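L-Ala-D/L-Glu Epimerase (Escherichia coli, PDB 1JPD) belongs to the enolase superfamily of enzymes, pairing an N-terminal domain of sheet and helices with a C-terminal domain of TIM-barrel type. Local coordinates at residues A[7-12]-A[63-68]; A[33-38]-A[95-100]. One frame throughout, in Å; residues are numbered along the deposited sequence.

Contact 1 of 2, residues A[7-12]-A[63-68]; sequences VKVFEE and AQIMSV
Glu12 OE1 takes a salt bridge from Arg284 NH2 and a hydrogen bond from Trp14 NE1; it lies on the same strand segment as Val9, which packs on Ile65 and Met66. A carboxylate suits this place because one oxygen can take both a guanidinium and an indole N-H. The contact itself is wholly apolar and rests mainly on one branch of Val9. Val9 CG2 meets the branch methyl of Ile65, CG2, at 3.7 Å and Met66 SD at 4.1 Å. Val9 holds CG1 anti to its backbone N (chi1 175°), which leaves CG2 as the methyl presented to the helix; beta-branching keeps it compact and favours the extended chain. Ile65 is buried and crosses Val9 at a slant. Met66 is exposed, but its flexible chain, bent at both chi2 and chi3, curls the sulfur back alongside Val9, the two side chains running past each other in opposite senses. Beyond them Ser67 OG donates to Gln64 O over 2.6 Å, a serine hydroxyl thus serving a helix carbonyl; the donor OG is tilted 28° from the plane of the Gln64 carbonyl. The contact sets the C-terminal part of helix 58-66 against strand 6-15, which is hydrogen-bonded along strand 29-39, while Ile65 also reaches Ala90 and Leu94 of helix 89-104.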
loop_
_atom_site.group_PDB
_atom_site.type_symbol
_atom_site.label_atom_id
_atom_site.label_comp_id
_atom_site.label_asym_id
_atom_site.label_seq_id
_atom_site.Cartn_x
_atom_site.Cartn_y
_atom_site.Cartn_z
ATOM N N VAL A 7 -2.713 -16.686 21.492
ATOM C CA VAL A 7 -2.047 -15.655 20.705
ATOM C C VAL A 7 -0.532 -15.698 20.807
ATOM O O VAL A 7 0.028 -15.831 21.894
ATOM C CB VAL A 7 -2.514 -14.239 21.134
ATOM C CG1 VAL A 7 -1.797 -13.177 20.317
ATOM C CG2 VAL A 7 -4.016 -14.110 20.961
ATOM N N LYS A 8 0.127 -15.589 19.659
ATOM C CA LYS A 8 1.582 -15.574 19.604
ATOM C C LYS A 8 1.972 -14.327 18.827
ATOM O O LYS A 8 1.487 -14.097 17.713
ATOM C CB LYS A 8 2.124 -16.817 18.893
ATOM C CG LYS A 8 2.004 -18.114 19.682
ATOM C CD LYS A 8 2.402 -19.306 18.819
ATOM C CE LYS A 8 2.111 -20.632 19.506
ATOM N NZ LYS A 8 2.264 -21.781 18.562
ATOM N N VAL A 9 2.830 -13.512 19.430
ATOM C CA VAL A 9 3.282 -12.287 18.804
ATOM C C VAL A 9 4.789 -12.316 18.706
ATOM O O VAL A 9 5.476 -12.535 19.701
ATOM C CB VAL A 9 2.844 -11.057 19.630
ATOM C CG1 VAL A 9 3.423 -9.783 19.036
ATOM C CG2 VAL A 9 1.328 -10.973 19.650
ATOM N N PHE A 10 5.312 -12.121 17.504
ATOM C CA PHE A 10 6.756 -12.109 17.335
ATOM C C PHE A 10 7.214 -11.145 16.249
ATOM O O PHE A 10 6.518 -10.895 15.262
ATOM C CB PHE A 10 7.299 -13.530 17.095
ATOM C CG PHE A 10 6.622 -14.273 15.982
ATOM C CD1 PHE A 10 7.197 -14.336 14.719
ATOM C CD2 PHE A 10 5.422 -14.941 16.203
ATOM C CE1 PHE A 10 6.590 -15.054 13.694
ATOM C CE2 PHE A 10 4.804 -15.662 15.179
ATOM C CZ PHE A 10 5.393 -15.718 13.926
ATOM N N GLU A 11 8.402 -10.606 16.464
ATOM C CA GLU A 11 8.999 -9.621 15.590
ATOM C C GLU A 11 9.980 -10.235 14.594
ATOM O O GLU A 11 10.726 -11.142 14.942
ATOM C CB GLU A 11 9.667 -8.582 16.498
ATOM C CG GLU A 11 10.659 -7.637 15.882
ATOM C CD GLU A 11 11.210 -6.680 16.919
ATOM O OE1 GLU A 11 11.417 -7.117 18.070
ATOM O OE2 GLU A 11 11.443 -5.498 16.591
ATOM N N GLU A 12 9.966 -9.739 13.356
ATOM C CA GLU A 12 10.859 -10.234 12.309
ATOM C C GLU A 12 11.502 -9.132 11.460
ATOM O O GLU A 12 10.807 -8.320 10.852
ATOM C CB GLU A 12 10.107 -11.176 11.365
ATOM C CG GLU A 12 9.598 -12.448 11.996
ATOM C CD GLU A 12 8.960 -13.387 10.984
ATOM O OE1 GLU A 12 8.524 -12.909 9.903
ATOM O OE2 GLU A 12 8.884 -14.604 11.277
ATOM N N ALA A 63 3.372 -3.619 21.851
ATOM C CA ALA A 63 2.707 -3.223 23.082
ATOM C C ALA A 63 1.198 -3.096 22.857
ATOM O O ALA A 63 0.403 -3.566 23.677
ATOM C CB ALA A 63 3.281 -1.904 23.584
ATOM N N GLN A 64 0.797 -2.472 21.750
ATOM C CA GLN A 64 -0.628 -2.306 21.461
ATOM C C GLN A 64 -1.320 -3.647 21.294
ATOM O O GLN A 64 -2.454 -3.823 21.738
ATOM C CB GLN A 64 -0.849 -1.486 20.187
ATOM C CG GLN A 64 -0.309 -0.073 20.216
ATOM C CD GLN A 64 -0.664 0.691 18.954
ATOM O OE1 GLN A 64 -1.836 0.969 18.690
ATOM N NE2 GLN A 64 0.344 1.024 18.163
ATOM N N ILE A 65 -0.643 -4.595 20.650
ATOM C CA ILE A 65 -1.238 -5.910 20.432
ATOM C C ILE A 65 -1.415 -6.651 21.758
ATOM O O ILE A 65 -2.505 -7.171 22.041
ATOM C CB ILE A 65 -0.390 -6.770 19.433
ATOM C CG1 ILE A 65 -0.284 -6.041 18.089
ATOM C CG2 ILE A 65 -1.052 -8.137 19.213
ATOM C CD1 ILE A 65 0.431 -6.813 17.003
ATOM N N MET A 66 -0.358 -6.686 22.568
ATOM C CA MET A 66 -0.423 -7.356 23.865
ATOM C C MET A 66 -1.601 -6.789 24.636
ATOM O O MET A 66 -2.431 -7.529 25.163
ATOM C CB MET A 66 0.850 -7.121 24.683
ATOM C CG MET A 66 2.147 -7.569 24.032
ATOM S SD MET A 66 2.062 -9.215 23.304
ATOM C CE MET A 66 1.391 -10.180 24.663
ATOM N N SER A 67 -1.671 -5.466 24.686
ATOM C CA SER A 67 -2.733 -4.771 25.401
ATOM C C SER A 67 -4.109 -5.348 25.109
ATOM O O SER A 67 -5.043 -5.145 25.881
ATOM C CB SER A 67 -2.744 -3.292 25.024
ATOM O OG SER A 67 -3.612 -3.068 23.924
ATOM N N VAL A 68 -4.251 -6.056 23.999
ATOM C CA VAL A 68 -5.554 -6.603 23.677
ATOM C C VAL A 68 -5.552 -8.131 23.539
ATOM O O VAL A 68 -6.524 -8.730 23.066
ATOM C CB VAL A 68 -6.120 -5.932 22.397
ATOM C CG1 VAL A 68 -5.435 -6.484 21.157
ATOM C CG2 VAL A 68 -7.618 -6.120 22.336
#

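Contact 2 of 2, residues A[33-38]-A[95-100]; sequences VVVELE and DCALWD
Ala97 and Leu98 of helix 89-104 pack on Val35 and Leu37 of strand 29-39, in the sheet-and-helix arrangement of the enolase-type N-terminal domain: a three-stranded antiparallel meander with helices laid against it. The local axes of strand and helix pass 8.2 Å apart and cross at -37°. At the start of the helical segment Asp95 points away from the strand, and its OD2 is hydrogen-bonded to Thr258 OG1, in helix 257-269 of the other domain. Ala97 follows, facing the sheet. Its single methyl lets the backbones come close, the CA atoms of Val35 and Ala97 being 6.5 Å apart. Ala97 CB lies 3.7 Å from Val35 O. Val35 CG1, which lies 4.2 Å from Ala97 CB, is placed anti to the backbone N of Val35 (chi1 169°); a beta-branched residue thus fills a strand position while offering the helix a short side chain. The same CB is 3.7 Å from Leu37 CD1, so Ala97 sits against two residues two places apart, which share one side of the strand. Leu98 starts out away from the strand, yet its length and fork bring CD2 back to 3.3 Å from Leu37 CD1, the two leucines meeting at an angle through their methyls. Four buried apolar residues therefore close this interface without any hydrogen bond across it. Trp99 turns to helix 110-114, touching Leu110, Leu113 and Ile114, and its NE1 is hydrogen-bonded to Thr258 OG1, the same hydroxyl that meets Asp95 OD2. Asp100 sets off toward strand 29-39, and a short acidic side chain can serve a backbone amide: its OD1 is hydrogen-bonded to Thr45 N of the neighbouring strand 42-48.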
loop_
_atom_site.group_PDB
_atom_site.type_symbol
_atom_site.label_atom_id
_atom_site.label_comp_id
_atom_site.label_asym_id
_atom_site.label_seq_id
_atom_site.Cartn_x
_atom_site.Cartn_y
_atom_site.Cartn_z
ATOM N N VAL A 33 5.893 -7.201 12.247
ATOM C CA VAL A 33 5.418 -7.852 13.451
ATOM C C VAL A 33 4.362 -8.871 13.031
ATOM O O VAL A 33 3.416 -8.545 12.305
ATOM C CB VAL A 33 4.795 -6.841 14.433
ATOM C CG1 VAL A 33 4.133 -7.583 15.572
ATOM C CG2 VAL A 33 5.870 -5.907 14.971
ATOM N N VAL A 34 4.529 -10.108 13.484
ATOM C CA VAL A 34 3.590 -11.161 13.132
ATOM C C VAL A 34 2.717 -11.571 14.309
ATOM O O VAL A 34 3.173 -11.606 15.455
ATOM C CB VAL A 34 4.323 -12.425 12.630
ATOM C CG1 VAL A 34 3.308 -13.437 12.128
ATOM C CG2 VAL A 34 5.314 -12.069 11.541
ATOM N N VAL A 35 1.460 -11.880 14.013
ATOM C CA VAL A 35 0.525 -12.331 15.029
ATOM C C VAL A 35 -0.146 -13.610 14.567
ATOM O O VAL A 35 -0.824 -13.640 13.536
ATOM C CB VAL A 35 -0.567 -11.296 15.317
ATOM C CG1 VAL A 35 -1.661 -11.932 16.185
ATOM C CG2 VAL A 35 0.042 -10.090 16.021
ATOM N N GLU A 36 0.044 -14.670 15.339
ATOM C CA GLU A 36 -0.544 -15.958 15.018
ATOM C C GLU A 36 -1.660 -16.277 16.010
ATOM O O GLU A 36 -1.437 -16.295 17.219
ATOM C CB GLU A 36 0.542 -17.029 15.058
ATOM C CG GLU A 36 0.057 -18.438 14.813
ATOM C CD GLU A 36 1.196 -19.395 14.511
ATOM O OE1 GLU A 36 1.064 -20.591 14.843
ATOM O OE2 GLU A 36 2.219 -18.956 13.931
ATOM N N LEU A 37 -2.862 -16.504 15.489
ATOM C CA LEU A 37 -4.027 -16.832 16.314
ATOM C C LEU A 37 -4.354 -18.313 16.152
ATOM O O LEU A 37 -4.131 -18.887 15.088
ATOM C CB LEU A 37 -5.242 -15.995 15.893
ATOM C CG LEU A 37 -5.129 -14.470 15.965
ATOM C CD1 LEU A 37 -6.420 -13.846 15.485
ATOM C CD2 LEU A 37 -4.830 -14.037 17.384
ATOM N N GLU A 38 -4.883 -18.931 17.202
ATOM C CA GLU A 38 -5.217 -20.351 17.143
ATOM C C GLU A 38 -6.582 -20.690 17.738
ATOM O O GLU A 38 -6.753 -20.708 18.956
ATOM C CB GLU A 38 -4.143 -21.167 17.856
ATOM C CG GLU A 38 -4.378 -22.667 17.838
ATOM C CD GLU A 38 -3.325 -23.409 17.041
ATOM O OE1 GLU A 38 -2.122 -23.144 17.255
ATOM O OE2 GLU A 38 -3.694 -24.264 16.207
ATOM N N ASP A 95 -6.421 -7.589 12.761
ATOM C CA ASP A 95 -7.542 -7.665 11.837
ATOM C C ASP A 95 -7.243 -8.701 10.755
ATOM O O ASP A 95 -8.089 -9.529 10.426
ATOM C CB ASP A 95 -7.809 -6.285 11.219
ATOM C CG ASP A 95 -9.030 -6.271 10.311
ATOM O OD1 ASP A 95 -8.882 -6.480 9.091
ATOM O OD2 ASP A 95 -10.147 -6.056 10.816
ATOM N N CYS A 96 -6.030 -8.670 10.215
ATOM C CA CYS A 96 -5.669 -9.628 9.185
ATOM C C CYS A 96 -5.585 -11.032 9.761
ATOM O O CYS A 96 -6.008 -11.986 9.116
ATOM C CB CYS A 96 -4.345 -9.240 8.524
ATOM S SG CYS A 96 -4.473 -7.747 7.510
ATOM N N ALA A 97 -5.046 -11.166 10.968
ATOM C CA ALA A 97 -4.953 -12.482 11.590
ATOM C C ALA A 97 -6.358 -13.068 11.776
ATOM O O ALA A 97 -6.564 -14.262 11.574
ATOM C CB ALA A 97 -4.239 -12.384 12.925
ATOM N N LEU A 98 -7.321 -12.231 12.153
ATOM C CA LEU A 98 -8.696 -12.690 12.338
ATOM C C LEU A 98 -9.336 -13.113 11.011
ATOM O O LEU A 98 -10.093 -14.084 10.969
ATOM C CB LEU A 98 -9.554 -11.598 12.990
ATOM C CG LEU A 98 -9.232 -11.225 14.439
ATOM C CD1 LEU A 98 -10.152 -10.094 14.895
ATOM C CD2 LEU A 98 -9.401 -12.448 15.333
ATOM N N TRP A 99 -9.049 -12.380 9.935
ATOM C CA TRP A 99 -9.596 -12.714 8.614
ATOM C C TRP A 99 -9.039 -14.053 8.144
ATOM O O TRP A 99 -9.755 -14.870 7.574
ATOM C CB TRP A 99 -9.222 -11.660 7.563
ATOM C CG TRP A 99 -10.122 -10.467 7.494
ATOM C CD1 TRP A 99 -9.879 -9.220 8.001
ATOM C CD2 TRP A 99 -11.406 -10.401 6.869
ATOM N NE1 TRP A 99 -10.934 -8.383 7.729
ATOM C CE2 TRP A 99 -11.886 -9.083 7.036
ATOM C CE3 TRP A 99 -12.201 -11.327 6.189
ATOM C CZ2 TRP A 99 -13.126 -8.669 6.545
ATOM C CZ3 TRP A 99 -13.433 -10.915 5.705
ATOM C CH2 TRP A 99 -13.883 -9.597 5.886
ATOM N N ASP A 100 -7.746 -14.261 8.379
ATOM C CA ASP A 100 -7.077 -15.488 7.977
ATOM C C ASP A 100 -7.724 -16.655 8.703
ATOM O O ASP A 100 -7.995 -17.695 8.108
ATOM C CB ASP A 100 -5.598 -15.417 8.339
ATOM C CG ASP A 100 -4.770 -16.434 7.594
ATOM O OD1 ASP A 100 -3.797 -16.947 8.184
ATOM O OD2 ASP A 100 -5.087 -16.706 6.415
#

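How the contacts relate
From the N terminus the chain lays down strand 6-15, then its antiparallel neighbour 29-39, then strand 42-48, before helix 58-66 returns to the first strand and closes contact 1. Contact 2 closes later, when helix 89-104 comes back to the second strand. The segments alternate along the sequence, so the two loops cross. The centres of the two contacts lie about 10 Å apart, and the contacts touch directly: Lys8 O and Glu36 N, 2.8 Å apart, probably form a hydrogen bond, as do Phe10 O and Val34 N, while Ile65 CD1 packs 3.4 Å from Val35 CG2. Together they tie two helices to adjacent strands of one sheet in the N-terminal domain.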